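Local coordinates for Chains: A (Unidentified, PDB 6ZM9), which catalyses, as a phage-encoded SAM lyase assembled from three chains, the breakdown of S-adenosylmethionine, probably releasing the 5'-methylthioadenosine found bound between its subunits, at residues V33-A38 against R99-Q104; I76-G81 against E85-K90; I108-E113 against Q118-I123. All blocks are in the same frame, centred on the assembly; numbering follows the deposited sequence. Where two conformers were deposited one is given.

Interaction 1: V33-A38 against R99-Q104; sequences VKDTIA and REDFKQ. With PRO (proline), chain E; PO4 (phosphate ion), chain B.
D35 in the middle of helix 29-43 and D101 in the last turn of helix 84-101 bring the two backbones nearest, with 8.2 Å between their CA atoms. The second helix ends in a Schellman motif: K103, at positive phi, is the C-prime residue, with Q104 N bonded to R99 O and K103 N to E100 O. Two acids meet beside this end. D35 swings its carboxyl group anti to the backbone N (chi1 -160°), which brings D35 OD2 to 2.5 Å from D101 OD2, with the two carboxylate planes 59° apart. Oxygens this close suggest that one acid holds a proton; E97, near D101 on the same helix, would probably raise the affinity for it. The F102 ring comes from the opposite direction, nearly perpendicular to the D35 carboxylate, with CE2 3.5 Å from D35 OD2, while Y27 meets the same ring edge-to-face. From the helix's last turn, R99 bends so that its NH1 grips Q104 O, past the helix end, at 2.9 Å, in the guanidinium plane. NH1 and NH2 also bind a phosphate, probably from the crystallisation liquor, which W127 holds too. Q104 belongs to the proline pocket, and its amide is fixed through NE2, bonded to N20 O and, from above the carbonyl plane, to F102 O at 2.8 Å. The amide's other end, Q104 OE1, lies 2.7 Å from the bound proline N.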
loop_
_atom_site.group_PDB
_atom_site.type_symbol
_atom_site.label_atom_id
_atom_site.label_comp_id
_atom_site.label_asym_id
_atom_site.label_seq_id
_atom_site.Cartn_x
_atom_site.Cartn_y
_atom_site.Cartn_z
ATOM N N VAL A 33 -4.811 5.365 14.934
ATOM C CA VAL A 33 -4.867 6.734 14.410
ATOM C C VAL A 33 -4.676 7.736 15.539
ATOM O O VAL A 33 -3.821 8.627 15.479
ATOM C CB VAL A 33 -6.192 6.981 13.667
ATOM C CG1 VAL A 33 -6.319 8.445 13.247
ATOM C CG2 VAL A 33 -6.307 6.083 12.423
ATOM N N LYS A 34 -5.502 7.618 16.579
ATOM C CA LYS A 34 -5.456 8.586 17.667
ATOM C C LYS A 34 -4.115 8.552 18.389
ATOM O O LYS A 34 -3.573 9.603 18.754
ATOM C CB LYS A 34 -6.607 8.320 18.636
ATOM C CG LYS A 34 -8.013 8.615 18.100
ATOM C CD LYS A 34 -9.070 8.232 19.140
ATOM C CE LYS A 34 -10.466 8.388 18.609
ATOM N NZ LYS A 34 -10.685 9.794 18.212
ATOM N N ASP A 35 -3.582 7.359 18.652
ATOM C CA ASP A 35 -2.319 7.260 19.377
ATOM C C ASP A 35 -1.179 7.834 18.545
ATOM O O ASP A 35 -0.293 8.511 19.090
ATOM C CB ASP A 35 -2.050 5.809 19.780
ATOM C CG ASP A 35 -1.055 5.681 20.910
ATOM O OD1 ASP A 35 -1.187 6.414 21.905
ATOM O OD2 ASP A 35 -0.154 4.824 20.805
ATOM N N THR A 36 -1.186 7.577 17.228
ATOM C CA THR A 36 -0.153 8.117 16.352
ATOM C C THR A 36 -0.193 9.642 16.341
ATOM O O THR A 36 0.858 10.291 16.400
ATOM C CB THR A 36 -0.309 7.546 14.939
ATOM O OG1 THR A 36 -0.111 6.126 14.963
ATOM C CG2 THR A 36 0.702 8.151 13.982
ATOM N N ILE A 37 -1.388 10.233 16.252
ATOM C CA ILE A 37 -1.500 11.691 16.280
ATOM C C ILE A 37 -0.884 12.235 17.561
ATOM O O ILE A 37 -0.121 13.209 17.547
ATOM C CB ILE A 37 -2.970 12.136 16.146
ATOM C CG1 ILE A 37 -3.518 11.855 14.752
ATOM C CG2 ILE A 37 -3.107 13.635 16.513
ATOM C CD1 ILE A 37 -5.020 11.997 14.665
ATOM N N ALA A 38 -1.218 11.613 18.694
ATOM C CA ALA A 38 -0.730 12.081 19.983
ATOM C C ALA A 38 0.786 11.984 20.083
ATOM O O ALA A 38 1.440 12.907 20.567
ATOM C CB ALA A 38 -1.402 11.269 21.093
ATOM N N ARG A 99 4.591 0.022 19.703
ATOM C CA ARG A 99 4.736 -1.349 20.181
ATOM C C ARG A 99 4.322 -1.457 21.645
ATOM O O ARG A 99 3.600 -2.380 22.031
ATOM C CB ARG A 99 6.174 -1.853 20.011
ATOM C CG ARG A 99 6.287 -3.362 20.317
ATOM C CD ARG A 99 7.515 -3.777 21.094
ATOM N NE ARG A 99 7.678 -3.059 22.357
ATOM C CZ ARG A 99 7.017 -3.312 23.490
ATOM N NH1 ARG A 99 6.106 -4.279 23.565
ATOM N NH2 ARG A 99 7.264 -2.568 24.558
ATOM N N GLU A 100 4.810 -0.533 22.482
ATOM C CA GLU A 100 4.439 -0.535 23.892
ATOM C C GLU A 100 2.945 -0.286 24.065
ATOM O O GLU A 100 2.263 -0.981 24.826
ATOM C CB GLU A 100 5.216 0.556 24.625
ATOM C CG GLU A 100 4.698 0.761 26.051
ATOM C CD GLU A 100 5.425 1.828 26.850
ATOM O OE1 GLU A 100 6.628 2.042 26.624
ATOM O OE2 GLU A 100 4.804 2.458 27.738
ATOM N N ASP A 101 2.423 0.738 23.383
ATOM C CA ASP A 101 1.063 1.180 23.649
ATOM C C ASP A 101 0.049 0.105 23.290
ATOM O O ASP A 101 -1.033 0.045 23.888
ATOM C CB ASP A 101 0.753 2.455 22.867
ATOM C CG ASP A 101 1.604 3.640 23.307
ATOM O OD1 ASP A 101 2.442 3.495 24.225
ATOM O OD2 ASP A 101 1.445 4.713 22.700
ATOM N N PHE A 102 0.358 -0.718 22.291
ATOM C CA PHE A 102 -0.535 -1.782 21.851
ATOM C C PHE A 102 -0.073 -3.156 22.313
ATOM O O PHE A 102 -0.640 -4.163 21.889
ATOM C CB PHE A 102 -0.807 -1.640 20.354
ATOM C CG PHE A 102 -1.570 -0.386 20.048
ATOM C CD1 PHE A 102 -2.911 -0.298 20.368
ATOM C CD2 PHE A 102 -0.930 0.750 19.591
ATOM C CE1 PHE A 102 -3.616 0.866 20.164
ATOM C CE2 PHE A 102 -1.645 1.936 19.390
ATOM C CZ PHE A 102 -2.984 1.986 19.673
ATOM N N LYS A 103 0.879 -3.205 23.245
ATOM C CA LYS A 103 1.260 -4.449 23.914
ATOM C C LYS A 103 1.709 -5.509 22.915
ATOM O O LYS A 103 1.413 -6.698 23.074
ATOM C CB LYS A 103 0.137 -4.972 24.811
ATOM C CG LYS A 103 -0.275 -3.993 25.889
ATOM C CD LYS A 103 -1.361 -4.604 26.758
ATOM C CE LYS A 103 -1.798 -3.718 27.888
ATOM N NZ LYS A 103 -2.868 -4.417 28.665
ATOM N N GLN A 104 2.432 -5.073 21.885
ATOM C CA GLN A 104 2.785 -5.944 20.771
ATOM C C GLN A 104 4.132 -6.633 20.949
ATOM O O GLN A 104 5.077 -6.074 21.504
ATOM C CB GLN A 104 2.826 -5.135 19.470
ATOM C CG GLN A 104 1.482 -4.556 19.098
ATOM C CD GLN A 104 0.508 -5.644 18.754
ATOM O OE1 GLN A 104 0.683 -6.352 17.764
ATOM N NE2 GLN A 104 -0.519 -5.800 19.573
HETATM N N PRO E . -0.123 -8.851 17.175
HETATM C CA PRO E . 0.009 -10.012 18.055
HETATM C C PRO E . 0.852 -9.746 19.290
HETATM O O PRO E . 0.653 -10.381 20.335
HETATM C CB PRO E . 0.735 -11.020 17.166
HETATM C CG PRO E . 1.446 -10.130 16.126
HETATM C CD PRO E . 1.053 -8.722 16.304
HETATM O OXT PRO E . 1.759 -8.916 19.249
HETATM P P PO4 B . 4.555 -3.499 26.980
HETATM O O1 PO4 B . 4.918 -4.794 26.283
HETATM O O2 PO4 B . 4.494 -3.842 28.458
HETATM O O3 PO4 B . 5.629 -2.478 26.710
HETATM O O4 PO4 B . 3.216 -2.983 26.477
#

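Interaction 2: I76-G81 against E85-K90; sequences IIDLEG and EDFTGK. With MTA (5'-deoxy-5'-methylthioadenosine), chain F.
An aspartate offers its methylene rather than its carboxylate to an aromatic ring: D78 CB lies 3.7 Å from F87 CE1, and no hydrogen bond joins the two segments. This is the strand-loop-helix connection in which strand 66-77 ends, turns through an Asx turn and leads into helix 84-101. F87 reaches back from the helix with CG anti to its backbone N (chi1 -179°), and the ring and the D78 carboxylate slide past one another with their planes 26° apart. I76 adds its CG2 methyl at the ring edge, 4.1 Å from F87 CE1, so the ring rests on I76, in the strand, and on D78, the first residue after it, in a buried contact between the strand end and the helix. The D78 carboxylate is spent on the turn itself. Its OD1 accepts E80 N at 3.0 Å from well above the carboxylate plane, and its OD2 takes L82 N, closing the loop. I77, between the two packing residues, faces away and serves 5'-methylthioadenosine with its backbone: I77 N donates to adenine N1 at 3.0 Å and I77 O accepts from adenine N6 at 2.8 Å. S50 of this chain and E69 and S71 of a second subunit complete the polar grip, placing the nucleoside at a subunit interface. On the helix, one turn links D86 to K90, whose NZ meets the syn lone pair of D86 OD1 at 2.8 Å.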
loop_
_atom_site.group_PDB
_atom_site.type_symbol
_atom_site.label_atom_id
_atom_site.label_comp_id
_atom_site.label_asym_id
_atom_site.label_seq_id
_atom_site.Cartn_x
_atom_site.Cartn_y
_atom_site.Cartn_z
ATOM N N ILE A 76 3.654 7.142 5.891
ATOM C CA ILE A 76 4.074 8.504 6.206
ATOM C C ILE A 76 4.956 9.001 5.075
ATOM O O ILE A 76 6.026 8.436 4.829
ATOM C CB ILE A 76 4.855 8.568 7.529
ATOM C CG1 ILE A 76 3.964 8.188 8.705
ATOM C CG2 ILE A 76 5.431 9.974 7.723
ATOM C CD1 ILE A 76 4.726 7.931 9.988
ATOM N N ILE A 77 4.524 10.059 4.398
ATOM C CA ILE A 77 5.365 10.782 3.453
ATOM C C ILE A 77 5.847 12.053 4.147
ATOM O O ILE A 77 5.034 12.813 4.679
ATOM C CB ILE A 77 4.591 11.110 2.161
ATOM C CG1 ILE A 77 4.076 9.822 1.503
ATOM C CG2 ILE A 77 5.483 11.945 1.235
ATOM C CD1 ILE A 77 3.127 10.067 0.396
ATOM N N ASP A 78 7.162 12.283 4.172
ATOM C CA ASP A 78 7.683 13.475 4.837
ATOM C C ASP A 78 7.374 14.688 3.967
ATOM O O ASP A 78 7.870 14.775 2.842
ATOM C CB ASP A 78 9.196 13.352 5.033
ATOM C CG ASP A 78 9.815 14.594 5.656
ATOM O OD1 ASP A 78 9.079 15.321 6.362
ATOM O OD2 ASP A 78 11.039 14.835 5.447
ATOM N N LEU A 79 6.557 15.613 4.477
ATOM C CA LEU A 79 6.260 16.862 3.791
ATOM C C LEU A 79 7.026 18.054 4.359
ATOM O O LEU A 79 6.818 19.177 3.890
ATOM C CB LEU A 79 4.745 17.166 3.855
ATOM C CG LEU A 79 3.814 16.084 3.318
ATOM C CD1 LEU A 79 2.339 16.449 3.318
ATOM C CD2 LEU A 79 4.183 15.704 1.899
ATOM N N GLU A 80 7.902 17.841 5.346
ATOM C CA GLU A 80 8.587 18.936 6.017
ATOM C C GLU A 80 10.068 19.032 5.685
ATOM O O GLU A 80 10.764 19.878 6.264
ATOM C CB GLU A 80 8.459 18.790 7.536
ATOM C CG GLU A 80 7.044 18.832 8.034
ATOM C CD GLU A 80 6.993 18.855 9.542
ATOM O OE1 GLU A 80 6.875 19.950 10.121
ATOM O OE2 GLU A 80 7.100 17.781 10.156
ATOM N N GLY A 81 10.577 18.173 4.809
ATOM C CA GLY A 81 11.966 18.232 4.404
ATOM C C GLY A 81 12.942 18.010 5.537
ATOM O O GLY A 81 13.898 18.776 5.702
ATOM N N GLU A 85 18.547 11.658 9.379
ATOM C CA GLU A 85 18.667 11.253 10.778
ATOM C C GLU A 85 17.453 11.686 11.590
ATOM O O GLU A 85 16.959 10.934 12.436
ATOM C CB GLU A 85 19.961 11.841 11.358
ATOM C CG GLU A 85 20.023 11.903 12.885
ATOM C CD GLU A 85 21.332 12.480 13.408
ATOM O OE1 GLU A 85 22.337 12.468 12.664
ATOM O OE2 GLU A 85 21.355 12.951 14.567
ATOM N N ASP A 86 16.959 12.898 11.340
ATOM C CA ASP A 86 15.779 13.435 12.050
ATOM C C ASP A 86 14.546 12.591 11.708
ATOM O O ASP A 86 13.864 12.147 12.616
ATOM C CB ASP A 86 15.556 14.899 11.703
ATOM C CG ASP A 86 14.528 15.550 12.594
ATOM O OD1 ASP A 86 14.194 14.962 13.615
ATOM O OD2 ASP A 86 14.085 16.638 12.261
ATOM N N PHE A 87 14.271 12.384 10.431
ATOM C CA PHE A 87 13.120 11.580 10.042
ATOM C C PHE A 87 13.233 10.165 10.586
ATOM O O PHE A 87 12.267 9.617 11.142
ATOM C CB PHE A 87 13.003 11.555 8.522
ATOM C CG PHE A 87 11.821 10.772 8.016
ATOM C CD1 PHE A 87 10.566 11.335 8.016
ATOM C CD2 PHE A 87 11.963 9.479 7.576
ATOM C CE1 PHE A 87 9.469 10.622 7.580
ATOM C CE2 PHE A 87 10.867 8.767 7.110
ATOM C CZ PHE A 87 9.615 9.344 7.123
ATOM N N THR A 88 14.385 9.533 10.386
ATOM C CA THR A 88 14.558 8.149 10.818
ATOM C C THR A 88 14.359 8.028 12.321
ATOM O O THR A 88 13.687 7.107 12.799
ATOM C CB THR A 88 15.946 7.654 10.405
ATOM O OG1 THR A 88 16.045 7.638 8.973
ATOM C CG2 THR A 88 16.200 6.257 10.942
ATOM N N GLY A 89 14.941 8.946 13.086
ATOM C CA GLY A 89 14.809 8.865 14.527
ATOM C C GLY A 89 13.377 9.038 14.997
ATOM O O GLY A 89 12.933 8.350 15.920
ATOM N N LYS A 90 12.642 9.967 14.384
ATOM C CA LYS A 90 11.260 10.190 14.792
ATOM C C LYS A 90 10.377 9.004 14.418
ATOM O O LYS A 90 9.484 8.630 15.184
ATOM C CB LYS A 90 10.738 11.497 14.204
ATOM C CG LYS A 90 11.322 12.736 14.922
ATOM C CD LYS A 90 10.808 14.009 14.312
ATOM C CE LYS A 90 11.061 15.215 15.211
ATOM N NZ LYS A 90 12.428 15.188 15.793
HETATM C CS MTA F . -3.700 15.283 0.945
HETATM S "S5'" MTA F . -4.998 15.057 2.117
HETATM C "C5'" MTA F . -5.742 13.532 1.512
HETATM C "C4'" MTA F . -5.199 12.253 2.117
HETATM O "O4'" MTA F . -3.790 12.167 1.846
HETATM C "C2'" MTA F . -4.250 11.035 3.908
HETATM O "O2'" MTA F . -4.825 9.765 3.646
HETATM C "C3'" MTA F . -5.316 12.098 3.633
HETATM O "O3'" MTA F . -6.611 11.711 4.059
HETATM C "C1'" MTA F . -3.181 11.377 2.859
HETATM N N9 MTA F . -2.050 12.111 3.408
HETATM C C8 MTA F . -1.926 13.461 3.621
HETATM N N7 MTA F . -0.740 13.836 4.036
HETATM C C5 MTA F . -0.029 12.644 4.110
HETATM C C6 MTA F . 1.317 12.355 4.411
HETATM N N6 MTA F . 2.238 13.282 4.708
HETATM N N1 MTA F . 1.709 11.059 4.341
HETATM C C2 MTA F . 0.812 10.131 3.988
HETATM N N3 MTA F . -0.468 10.287 3.662
HETATM C C4 MTA F . -0.834 11.576 3.740
#

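Interaction 3: I108-E113 against Q118-I123; sequences IVEIQE and QDVYSI. With MTA (5'-deoxy-5'-methylthioadenosine), chain C.
Y121 and I111 meet obliquely across an antiparallel beta-hairpin, with I111 CG1 at the edge of the tyrosine ring, 4.0 Å from CE2. V109 lies on the same face of the sheet, which V91 and Q92 of helix 84-101 cover. V109 CG2 crosses the end of I123 at 3.7 Å from CD1. On the other face I108 CG2 packs against V120 CG1, while V120 CG2 rests on E110 CG, the aliphatic part of an extended glutamate. The backbone ladder pairs V109 with Y121 through two nearly straight bonds, then I111 with D119. Q118 N also reaches I111 O, at 2.8 Å, so Q118 and D119 together oppose I111 in a classic beta bulge. Bent at chi2 (-58°), Q118 folds over E113, its amide plane 74° from the glutamate carboxylate and its OE1 bonded to K84 NZ. Residues Y121 to I123 also form an antiparallel ladder with a strand of a neighbouring subunit, carrying the sheet across the interface. At this same end of the hairpin, paired with S122, the pocket residue I108 extends its CD1 to 3.6 Å from N7 of the bound 5'-methylthioadenosine.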
loop_
_atom_site.group_PDB
_atom_site.type_symbol
_atom_site.label_atom_id
_atom_site.label_comp_id
_atom_site.label_asym_id
_atom_site.label_seq_id
_atom_site.Cartn_x
_atom_site.Cartn_y
_atom_site.Cartn_z
ATOM N N ILE A 108 6.872 -3.688 12.703
ATOM C CA ILE A 108 7.804 -3.570 11.582
ATOM C C ILE A 108 7.814 -2.134 11.079
ATOM O O ILE A 108 6.752 -1.538 10.860
ATOM C CB ILE A 108 7.449 -4.541 10.438
ATOM C CG1 ILE A 108 7.594 -5.983 10.908
ATOM C CG2 ILE A 108 8.316 -4.245 9.215
ATOM C CD1 ILE A 108 6.997 -6.995 9.939
ATOM N N VAL A 109 9.013 -1.592 10.863
ATOM C CA VAL A 109 9.215 -0.244 10.345
ATOM C C VAL A 109 10.088 -0.340 9.100
ATOM O O VAL A 109 11.150 -0.975 9.122
ATOM C CB VAL A 109 9.890 0.660 11.392
ATOM C CG1 VAL A 109 10.219 2.015 10.786
ATOM C CG2 VAL A 109 9.015 0.822 12.601
ATOM N N GLU A 110 9.656 0.299 8.022
ATOM C CA GLU A 110 10.436 0.398 6.796
ATOM C C GLU A 110 10.656 1.876 6.507
ATOM O O GLU A 110 9.696 2.651 6.494
ATOM C CB GLU A 110 9.676 -0.265 5.643
ATOM C CG GLU A 110 10.456 -0.372 4.352
ATOM C CD GLU A 110 9.662 -1.035 3.235
ATOM O OE1 GLU A 110 9.697 -2.283 3.120
ATOM O OE2 GLU A 110 8.996 -0.300 2.471
ATOM N N ILE A 111 11.910 2.262 6.259
ATOM C CA ILE A 111 12.275 3.635 5.906
ATOM C C ILE A 111 12.721 3.640 4.451
ATOM O O ILE A 111 13.577 2.834 4.066
ATOM C CB ILE A 111 13.455 4.143 6.755
ATOM C CG1 ILE A 111 13.157 4.046 8.245
ATOM C CG2 ILE A 111 13.833 5.555 6.328
ATOM C CD1 ILE A 111 12.030 4.840 8.643
ATOM N N GLN A 112 12.186 4.570 3.666
ATOM C CA GLN A 112 12.542 4.716 2.266
ATOM C C GLN A 112 13.073 6.114 1.981
ATOM O O GLN A 112 12.732 7.088 2.660
ATOM C CB GLN A 112 11.325 4.452 1.369
ATOM C CG GLN A 112 10.796 3.033 1.494
ATOM C CD GLN A 112 9.586 2.796 0.640
ATOM O OE1 GLN A 112 9.405 3.444 -0.394
ATOM N NE2 GLN A 112 8.739 1.864 1.062
ATOM N N GLU A 113 13.927 6.193 0.964
ATOM C CA GLU A 113 14.441 7.453 0.431
ATOM C C GLU A 113 14.231 7.372 -1.080
ATOM O O GLU A 113 14.827 6.522 -1.749
ATOM C CB GLU A 113 15.917 7.649 0.774
ATOM C CG GLU A 113 16.482 8.969 0.265
ATOM C CD GLU A 113 17.888 9.264 0.765
ATOM O OE1 GLU A 113 18.470 8.414 1.472
ATOM O OE2 GLU A 113 18.407 10.356 0.445
ATOM N N GLN A 118 15.955 2.073 2.831
ATOM C CA GLN A 118 17.181 2.320 3.568
ATOM C C GLN A 118 17.354 1.334 4.711
ATOM O O GLN A 118 18.482 0.920 5.001
ATOM C CB GLN A 118 17.162 3.746 4.116
ATOM C CG GLN A 118 16.976 4.780 3.033
ATOM C CD GLN A 118 18.065 4.690 1.996
ATOM O OE1 GLN A 118 19.246 4.895 2.298
ATOM N NE2 GLN A 118 17.685 4.356 0.766
ATOM N N ASP A 119 16.253 0.961 5.363
ATOM C CA ASP A 119 16.293 0.086 6.518
ATOM C C ASP A 119 14.918 -0.560 6.675
ATOM O O ASP A 119 13.894 0.100 6.478
ATOM C CB ASP A 119 16.599 0.854 7.826
ATOM C CG ASP A 119 17.675 1.954 7.680
ATOM O OD1 ASP A 119 18.880 1.625 7.822
ATOM O OD2 ASP A 119 17.310 3.151 7.515
ATOM N N VAL A 120 14.898 -1.839 7.047
ATOM C CA VAL A 120 13.705 -2.486 7.574
ATOM C C VAL A 120 14.078 -2.958 8.968
ATOM O O VAL A 120 15.108 -3.620 9.142
ATOM C CB VAL A 120 13.250 -3.688 6.736
ATOM C CG1 VAL A 120 12.017 -4.326 7.353
ATOM C CG2 VAL A 120 12.934 -3.279 5.351
ATOM N N TYR A 121 13.268 -2.590 9.948
ATOM C CA TYR A 121 13.508 -2.917 11.334
ATOM C C TYR A 121 12.342 -3.725 11.858
ATOM O O TYR A 121 11.183 -3.431 11.544
ATOM C CB TYR A 121 13.572 -1.644 12.233
ATOM C CG TYR A 121 14.556 -0.609 11.795
ATOM C CD1 TYR A 121 15.891 -0.716 12.139
ATOM C CD2 TYR A 121 14.151 0.484 11.052
ATOM C CE1 TYR A 121 16.815 0.233 11.736
ATOM C CE2 TYR A 121 15.066 1.436 10.635
ATOM C CZ TYR A 121 16.400 1.313 10.982
ATOM O OH TYR A 121 17.325 2.254 10.583
ATOM N N SER A 122 12.641 -4.734 12.670
ATOM C CA SER A 122 11.639 -5.357 13.545
ATOM C C SER A 122 11.897 -4.852 14.957
ATOM O O SER A 122 12.998 -5.049 15.476
ATOM C CB SER A 122 11.699 -6.904 13.464
ATOM O OG SER A 122 10.562 -7.472 14.114
ATOM N N ILE A 123 10.918 -4.179 15.532
ATOM C CA ILE A 123 11.040 -3.646 16.873
ATOM C C ILE A 123 10.411 -4.683 17.771
ATOM O O ILE A 123 9.192 -4.884 17.722
ATOM C CB ILE A 123 10.346 -2.290 17.021
ATOM C CG1 ILE A 123 10.977 -1.269 16.100
ATOM C CG2 ILE A 123 10.431 -1.853 18.483
ATOM C CD1 ILE A 123 10.220 0.051 16.024
HETATM C CS MTA C . 4.720 -7.543 12.999
HETATM S "S5'" MTA C . 3.160 -8.303 13.314
HETATM C "C5'" MTA C . 2.034 -6.968 12.872
HETATM C "C4'" MTA C . 1.555 -6.963 11.434
HETATM O "O4'" MTA C . 2.691 -6.859 10.561
HETATM C "C2'" MTA C . 0.961 -8.075 9.432
HETATM O "O2'" MTA C . -0.035 -7.180 8.966
HETATM C "C3'" MTA C . 0.802 -8.203 10.950
HETATM O "O3'" MTA C . -0.552 -8.235 11.367
HETATM C "C1'" MTA C . 2.359 -7.449 9.311
HETATM N N9 MTA C . 3.392 -8.411 8.958
HETATM C C8 MTA C . 4.104 -9.245 9.782
HETATM N N7 MTA C . 5.045 -9.930 9.177
HETATM C C5 MTA C . 4.943 -9.523 7.852
HETATM C C6 MTA C . 5.707 -9.815 6.704
HETATM N N6 MTA C . 6.776 -10.622 6.697
HETATM N N1 MTA C . 5.362 -9.193 5.549
HETATM C C2 MTA C . 4.332 -8.339 5.557
HETATM N N3 MTA C . 3.559 -7.972 6.576
HETATM C C4 MTA C . 3.917 -8.600 7.707
#

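Helix 84-101 connects all three sites: its start supplies F87 to interaction 2, its end carries D101 to interaction 1, and its middle lies against the hairpin of interaction 3. Along the chain interaction 2 is nested within the loop closed by interaction 1, and interaction 3 follows both. Centres are about 18 Å apart for interactions 1 and 2 and for 1 and 3, and about 13 Å for 2 and 3, which reach the same sheet and touch through T88. R99 packs against I123 to join 1 and 3. Within one chain I77 and I108 serve two different 5'-methylthioadenosine molecules, and each such pocket joins the I77 edge of one subunit to the I108 side of another.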